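Local coordinates for protein tungsten-containing formylmethanofuran dehydrogenase 2 subunit C (Methanothermobacter wolfeii, PDB 5T5I) that forms the beta-helical subunit of tungsten-containing formylmethanofuran dehydrogenase, a complex that probably fixes carbon dioxide reversibly as formylmethanofuran, at residues V14-N20 against I37-G42; F222-E228 against A241-G247. One frame throughout, in Å; residues are numbered along the deposited sequence.

Interaction 1 (V14-N20 against I37-G42); sequences VPLEAPN and IQIMHG
Residues 14-20 and 37-42 pair as two short antiparallel strands, Leu16-Glu17 against Gln38-His41, in a small sheet beside the N-terminal end of the beta-helix. Glu17 and Met40 form the hydrogen-bonded pair: Glu17 N gives to Met40 O at 2.9 Å, and Met40 N returns a bond to Glu17 O at 3.0 Å. The second is the straighter at hydrogen (168°) and lies in the carbonyl plane, whereas Glu17 N is tilted out of its acceptor's plane. Met40 O also takes a CA-H contact from Leu16. Beyond the pairing, side chains do the work. With CG anti to the backbone N (chi1 179°), His41 lays its ring back along Val14, whose O meets the ring edge at CD2, 3.3 Å away. A water in the ring plane joins His41 NE2 to Val14 N. Leu16 comes in on the same face of the sheet, CD2 against His41 CB and CD1 4.0 Å from Ile39 CD1. Ile39 turns its other branch to Ala18, CG2 to CB at 3.7 Å. At the far end Asn20 takes over as the strands part. Its CB rests on Ile37 CG2, and its ND2 reaches Gln38 O at 3.0 Å. A water carries Asn20 N to the same Gln38 O, so Asn20 reaches that oxygen both directly and through the water. The carboxylate of Glu17 turns from the pair to salt bridges with Arg78 and with a basic side chain of a neighbouring subunit. Around the pair, strand 44-47 continues the sheet beyond 38-41 and strand 76-77 runs beside 16-17, Phe51 meets the His41 ring edge-to-face, and helix 23-26 packs on Asn20 and Ile37.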
loop_
_atom_site.group_PDB
_atom_site.type_symbol
_atom_site.label_atom_id
_atom_site.label_comp_id
_atom_site.label_asym_id
_atom_site.label_seq_id
_atom_site.Cartn_x
_atom_site.Cartn_y
_atom_site.Cartn_z
ATOM N N VAL C 14 -36.072 -11.449 38.303
ATOM C CA VAL C 14 -36.827 -12.113 37.245
ATOM C C VAL C 14 -37.779 -11.012 36.771
ATOM O O VAL C 14 -38.554 -10.536 37.596
ATOM C CB VAL C 14 -37.602 -13.349 37.752
ATOM C CG1 VAL C 14 -38.544 -13.885 36.676
ATOM C CG2 VAL C 14 -36.638 -14.431 38.208
ATOM N N PRO C 15 -37.725 -10.534 35.510
ATOM C CA PRO C 15 -38.582 -9.388 35.142
ATOM C C PRO C 15 -40.092 -9.591 35.242
ATOM O O PRO C 15 -40.589 -10.721 35.224
ATOM C CB PRO C 15 -38.181 -9.075 33.694
ATOM C CG PRO C 15 -36.928 -9.811 33.445
ATOM C CD PRO C 15 -36.850 -10.947 34.394
ATOM N N LEU C 16 -40.807 -8.470 35.349
ATOM C CA LEU C 16 -42.261 -8.425 35.327
ATOM C C LEU C 16 -42.692 -8.145 33.891
ATOM O O LEU C 16 -41.977 -7.456 33.156
ATOM C CB LEU C 16 -42.792 -7.268 36.205
ATOM C CG LEU C 16 -42.421 -7.275 37.692
ATOM C CD1 LEU C 16 -42.933 -6.021 38.370
ATOM C CD2 LEU C 16 -42.974 -8.503 38.387
ATOM N N GLU C 17 -43.859 -8.657 33.493
ATOM C CA GLU C 17 -44.489 -8.329 32.199
ATOM C C GLU C 17 -45.821 -7.719 32.594
ATOM O O GLU C 17 -46.625 -8.393 33.228
ATOM C CB GLU C 17 -44.703 -9.537 31.276
ATOM C CG GLU C 17 -43.419 -10.260 30.914
ATOM C CD GLU C 17 -43.457 -11.033 29.608
ATOM O OE1 GLU C 17 -42.494 -11.792 29.346
ATOM O OE2 GLU C 17 -44.429 -10.863 28.834
ATOM N N ALA C 18 -46.036 -6.443 32.273
ATOM C CA ALA C 18 -47.233 -5.732 32.708
ATOM C C ALA C 18 -47.976 -5.005 31.579
ATOM O O ALA C 18 -48.199 -3.792 31.661
ATOM C CB ALA C 18 -46.851 -4.767 33.820
ATOM N N PRO C 19 -48.463 -5.752 30.563
ATOM C CA PRO C 19 -49.265 -5.114 29.498
ATOM C C PRO C 19 -50.568 -4.475 29.994
ATOM O O PRO C 19 -51.092 -3.582 29.326
ATOM C CB PRO C 19 -49.521 -6.269 28.522
ATOM C CG PRO C 19 -49.459 -7.500 29.382
ATOM C CD PRO C 19 -48.341 -7.208 30.327
ATOM N N ASN C 20 -51.070 -4.890 31.177
ATOM C CA ASN C 20 -52.281 -4.297 31.761
ATOM C C ASN C 20 -52.039 -2.903 32.362
ATOM O O ASN C 20 -53.008 -2.252 32.748
ATOM C CB ASN C 20 -52.928 -5.239 32.787
ATOM C CG ASN C 20 -53.618 -6.424 32.162
ATOM O OD1 ASN C 20 -54.121 -6.351 31.046
ATOM N ND2 ASN C 20 -53.775 -7.504 32.914
ATOM N N ILE C 37 -55.073 -5.887 39.566
ATOM C CA ILE C 37 -54.779 -6.135 38.152
ATOM C C ILE C 37 -53.665 -7.179 38.070
ATOM O O ILE C 37 -52.661 -7.069 38.779
ATOM C CB ILE C 37 -54.417 -4.814 37.398
ATOM C CG1 ILE C 37 -55.701 -3.988 37.147
ATOM C CG2 ILE C 37 -53.696 -5.088 36.067
ATOM C CD1 ILE C 37 -55.461 -2.558 36.666
ATOM N N GLN C 38 -53.839 -8.185 37.210
ATOM C CA GLN C 38 -52.843 -9.235 37.071
ATOM C C GLN C 38 -51.678 -8.821 36.193
ATOM O O GLN C 38 -51.863 -8.170 35.162
ATOM C CB GLN C 38 -53.471 -10.520 36.513
ATOM C CG GLN C 38 -54.448 -11.166 37.500
ATOM C CD GLN C 38 -55.003 -12.477 36.990
ATOM O OE1 GLN C 38 -55.202 -12.674 35.785
ATOM N NE2 GLN C 38 -55.288 -13.402 37.898
ATOM N N ILE C 39 -50.475 -9.219 36.606
ATOM C CA ILE C 39 -49.234 -9.065 35.842
ATOM C C ILE C 39 -48.445 -10.386 35.958
ATOM O O ILE C 39 -48.740 -11.200 36.837
ATOM C CB ILE C 39 -48.391 -7.832 36.287
ATOM C CG1 ILE C 39 -47.855 -7.979 37.731
ATOM C CG2 ILE C 39 -49.200 -6.534 36.116
ATOM C CD1 ILE C 39 -46.866 -6.916 38.142
ATOM N N MET C 40 -47.445 -10.599 35.089
ATOM C CA MET C 40 -46.613 -11.810 35.165
ATOM C C MET C 40 -45.310 -11.498 35.882
ATOM O O MET C 40 -44.738 -10.430 35.674
ATOM C CB MET C 40 -46.234 -12.355 33.765
ATOM C CG MET C 40 -47.392 -12.775 32.900
ATOM S SD MET C 40 -48.393 -14.113 33.574
ATOM C CE MET C 40 -47.137 -15.483 33.737
ATOM N N HIS C 41 -44.851 -12.435 36.721
ATOM C CA HIS C 41 -43.545 -12.418 37.376
ATOM C C HIS C 41 -42.938 -13.777 36.985
ATOM O O HIS C 41 -43.114 -14.780 37.690
ATOM C CB HIS C 41 -43.659 -12.264 38.901
ATOM C CG HIS C 41 -42.335 -12.273 39.600
ATOM N ND1 HIS C 41 -42.211 -12.723 40.902
ATOM C CD2 HIS C 41 -41.114 -11.903 39.150
ATOM C CE1 HIS C 41 -40.926 -12.620 41.203
ATOM N NE2 HIS C 41 -40.224 -12.131 40.174
ATOM N N GLY C 42 -42.327 -13.818 35.809
ATOM C CA GLY C 42 -41.784 -15.057 35.266
ATOM C C GLY C 42 -42.905 -16.028 34.938
ATOM O O GLY C 42 -43.877 -15.646 34.283
HETATM O O HOH W 1 -37.314 -12.413 41.124
HETATM O O HOH W 2 -50.472 -7.416 32.814
#

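Interaction 2 (F222-E228 against A241-G247); sequences FKYLGVE and AFYKFEG
Lys244, Glu228 and Glu246 lose the most surface where strand 223-228 runs antiparallel to strand 241-247, and all three lie on one face of the sheet. With CG anti to the backbone N (chi1 -174°) and every later torsion extended, Lys244 reaches across to Glu228, its CD beside the carboxylate. At its end NZ makes a salt bridge to Glu228 OE2, weak as a hydrogen bond at 3.2 Å. That oxygen is also hydrogen-bonded to Tyr259 OH; OE2 thus has two partners, of which the lysine is the weaker. Leu225 CD1 touches both Lys244 CE and Glu246 CB, the latter at 4.0 Å. Glu246 itself is tied through its backbone, its O taking Lys223 N at 2.8 Å in the carbonyl plane. Lys244 has two opposite numbers: its O accepts from Leu225 N at 2.9 Å, while its N gives to Gly226 O at 2.8 Å, nearly along the C=O axis. The other face is aromatic. Tyr224 sends CD1 over the face of the Phe245 ring and brings its OH to the edge of the Tyr243 ring, 3.4 Å from CD1; Val227 CG2 packs on Tyr243 too. At the end of the pair Gly247 CA sits over the face of the Phe222 ring, a CH-pi contact. Two residues, Leu225 and Gly226, facing a single Lys244 make a beta bulge in an antiparallel pair of strands, whose inner strand 241-247 pairs with 256-261 at the C-terminal end of the beta-helix.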
loop_
_atom_site.group_PDB
_atom_site.type_symbol
_atom_site.label_atom_id
_atom_site.label_comp_id
_atom_site.label_asym_id
_atom_site.label_seq_id
_atom_site.Cartn_x
_atom_site.Cartn_y
_atom_site.Cartn_z
ATOM N N PHE C 222 -26.931 2.182 -3.782
ATOM C CA PHE C 222 -27.630 3.469 -3.886
ATOM C C PHE C 222 -27.115 4.273 -5.082
ATOM O O PHE C 222 -25.943 4.158 -5.429
ATOM C CB PHE C 222 -27.480 4.261 -2.590
ATOM C CG PHE C 222 -28.468 3.839 -1.526
ATOM C CD1 PHE C 222 -28.246 2.707 -0.759
ATOM C CD2 PHE C 222 -29.636 4.564 -1.310
ATOM C CE1 PHE C 222 -29.168 2.309 0.212
ATOM C CE2 PHE C 222 -30.563 4.157 -0.349
ATOM C CZ PHE C 222 -30.331 3.020 0.394
ATOM N N LYS C 223 -27.992 5.059 -5.724
ATOM C CA LYS C 223 -27.627 5.929 -6.842
ATOM C C LYS C 223 -27.559 7.341 -6.298
ATOM O O LYS C 223 -28.479 7.778 -5.614
ATOM C CB LYS C 223 -28.673 5.876 -7.954
ATOM C CG LYS C 223 -28.365 6.728 -9.176
ATOM C CD LYS C 223 -29.490 6.619 -10.200
ATOM C CE LYS C 223 -29.205 7.415 -11.455
ATOM N NZ LYS C 223 -30.410 8.141 -11.932
ATOM N N TYR C 224 -26.498 8.057 -6.638
ATOM C CA TYR C 224 -26.310 9.449 -6.209
ATOM C C TYR C 224 -27.087 10.381 -7.147
ATOM O O TYR C 224 -26.875 10.321 -8.356
ATOM C CB TYR C 224 -24.808 9.777 -6.195
ATOM C CG TYR C 224 -24.502 11.219 -5.873
ATOM C CD1 TYR C 224 -24.900 11.780 -4.666
ATOM C CD2 TYR C 224 -23.814 12.025 -6.775
ATOM C CE1 TYR C 224 -24.624 13.105 -4.361
ATOM C CE2 TYR C 224 -23.534 13.361 -6.483
ATOM C CZ TYR C 224 -23.923 13.891 -5.263
ATOM O OH TYR C 224 -23.696 15.213 -4.968
ATOM N N LEU C 225 -27.995 11.211 -6.600
ATOM C CA LEU C 225 -28.838 12.141 -7.379
ATOM C C LEU C 225 -28.376 13.607 -7.364
ATOM O O LEU C 225 -28.876 14.390 -8.160
ATOM C CB LEU C 225 -30.294 12.070 -6.889
ATOM C CG LEU C 225 -31.006 10.697 -6.978
ATOM C CD1 LEU C 225 -32.434 10.830 -6.533
ATOM C CD2 LEU C 225 -30.979 10.122 -8.397
ATOM N N GLY C 226 -27.447 13.967 -6.491
ATOM C CA GLY C 226 -26.949 15.339 -6.387
ATOM C C GLY C 226 -27.173 15.912 -4.998
ATOM O O GLY C 226 -27.349 15.156 -4.038
ATOM N N VAL C 227 -27.280 17.244 -4.897
ATOM C CA VAL C 227 -27.510 17.928 -3.628
ATOM C C VAL C 227 -28.856 18.631 -3.670
ATOM O O VAL C 227 -29.227 19.244 -4.684
ATOM C CB VAL C 227 -26.340 18.902 -3.284
ATOM C CG1 VAL C 227 -26.708 19.906 -2.173
ATOM C CG2 VAL C 227 -25.091 18.121 -2.886
ATOM N N GLU C 228 -29.568 18.583 -2.542
ATOM C CA GLU C 228 -30.789 19.343 -2.355
ATOM C C GLU C 228 -30.591 20.248 -1.149
ATOM O O GLU C 228 -29.823 19.897 -0.244
ATOM C CB GLU C 228 -31.999 18.441 -2.214
ATOM C CG GLU C 228 -32.349 17.780 -3.530
ATOM C CD GLU C 228 -33.827 17.524 -3.720
ATOM O OE1 GLU C 228 -34.394 18.070 -4.694
ATOM O OE2 GLU C 228 -34.427 16.812 -2.882
ATOM N N ALA C 241 -27.715 21.981 3.219
ATOM C CA ALA C 241 -27.500 21.146 2.046
ATOM C C ALA C 241 -27.358 19.674 2.419
ATOM O O ALA C 241 -26.701 19.335 3.409
ATOM C CB ALA C 241 -26.271 21.628 1.270
ATOM N N PHE C 242 -27.954 18.799 1.592
ATOM C CA PHE C 242 -27.908 17.344 1.766
ATOM C C PHE C 242 -27.578 16.626 0.462
ATOM O O PHE C 242 -28.178 16.940 -0.570
ATOM C CB PHE C 242 -29.273 16.825 2.251
ATOM C CG PHE C 242 -29.682 17.307 3.622
ATOM C CD1 PHE C 242 -30.308 18.536 3.787
ATOM C CD2 PHE C 242 -29.406 16.548 4.754
ATOM C CE1 PHE C 242 -30.667 18.992 5.061
ATOM C CE2 PHE C 242 -29.758 17.008 6.025
ATOM C CZ PHE C 242 -30.390 18.221 6.170
ATOM N N TYR C 243 -26.672 15.624 0.520
ATOM C CA TYR C 243 -26.418 14.710 -0.598
ATOM C C TYR C 243 -27.655 13.815 -0.638
ATOM O O TYR C 243 -28.107 13.375 0.422
ATOM C CB TYR C 243 -25.191 13.828 -0.357
ATOM C CG TYR C 243 -23.881 14.571 -0.396
ATOM C CD1 TYR C 243 -23.466 15.232 -1.548
ATOM C CD2 TYR C 243 -23.011 14.543 0.689
ATOM C CE1 TYR C 243 -22.248 15.904 -1.598
ATOM C CE2 TYR C 243 -21.786 15.207 0.649
ATOM C CZ TYR C 243 -21.409 15.890 -0.495
ATOM O OH TYR C 243 -20.199 16.531 -0.557
ATOM N N LYS C 244 -28.236 13.607 -1.829
ATOM C CA LYS C 244 -29.456 12.823 -2.021
ATOM C C LYS C 244 -29.116 11.526 -2.756
ATOM O O LYS C 244 -28.429 11.546 -3.781
ATOM C CB LYS C 244 -30.485 13.641 -2.824
ATOM C CG LYS C 244 -31.841 12.973 -2.960
ATOM C CD LYS C 244 -32.780 13.829 -3.801
ATOM C CE LYS C 244 -34.175 13.268 -3.881
ATOM N NZ LYS C 244 -35.081 14.167 -4.649
ATOM N N PHE C 245 -29.614 10.411 -2.233
ATOM C CA PHE C 245 -29.397 9.072 -2.795
ATOM C C PHE C 245 -30.712 8.330 -2.923
ATOM O O PHE C 245 -31.563 8.463 -2.041
ATOM C CB PHE C 245 -28.483 8.256 -1.864
ATOM C CG PHE C 245 -27.101 8.819 -1.674
ATOM C CD1 PHE C 245 -26.057 8.441 -2.510
ATOM C CD2 PHE C 245 -26.821 9.671 -0.611
ATOM C CE1 PHE C 245 -24.763 8.921 -2.300
ATOM C CE2 PHE C 245 -25.537 10.174 -0.417
ATOM C CZ PHE C 245 -24.516 9.798 -1.264
ATOM N N GLU C 246 -30.863 7.517 -3.979
ATOM C CA GLU C 246 -32.041 6.673 -4.198
ATOM C C GLU C 246 -31.646 5.199 -4.169
ATOM O O GLU C 246 -30.641 4.800 -4.769
ATOM C CB GLU C 246 -32.720 7.004 -5.533
ATOM C CG GLU C 246 -34.076 6.326 -5.705
ATOM C CD GLU C 246 -34.638 6.459 -7.104
ATOM O OE1 GLU C 246 -33.926 6.092 -8.068
ATOM O OE2 GLU C 246 -35.798 6.913 -7.232
ATOM N N GLY C 247 -32.451 4.394 -3.488
ATOM C CA GLY C 247 -32.173 2.963 -3.403
ATOM C C GLY C 247 -33.133 2.225 -2.501
ATOM O O GLY C 247 -34.226 2.734 -2.231
#

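Interaction 1 closes before interaction 2 opens along the chain, and the two sit on opposite sides of its centre, their own centres 47 Å apart and their nearest atoms about 35 Å. They share no strand: 14-20 and 37-42 belong to the small sheet with 44-47 and 76-77, while 222-228 and 241-247 join the beta-helix through 256-261, which pairs with 241-247. Between them lie the parallel strands from 87-90 to 208-211, stacked coil on coil, and the loop where Ser139, Tyr140 and Asp143 bind calcium. Antiparallel pairs thus flank a parallel beta-helix at both ends, and each meets other chains of the assembly, subunit fwdF at interaction 2.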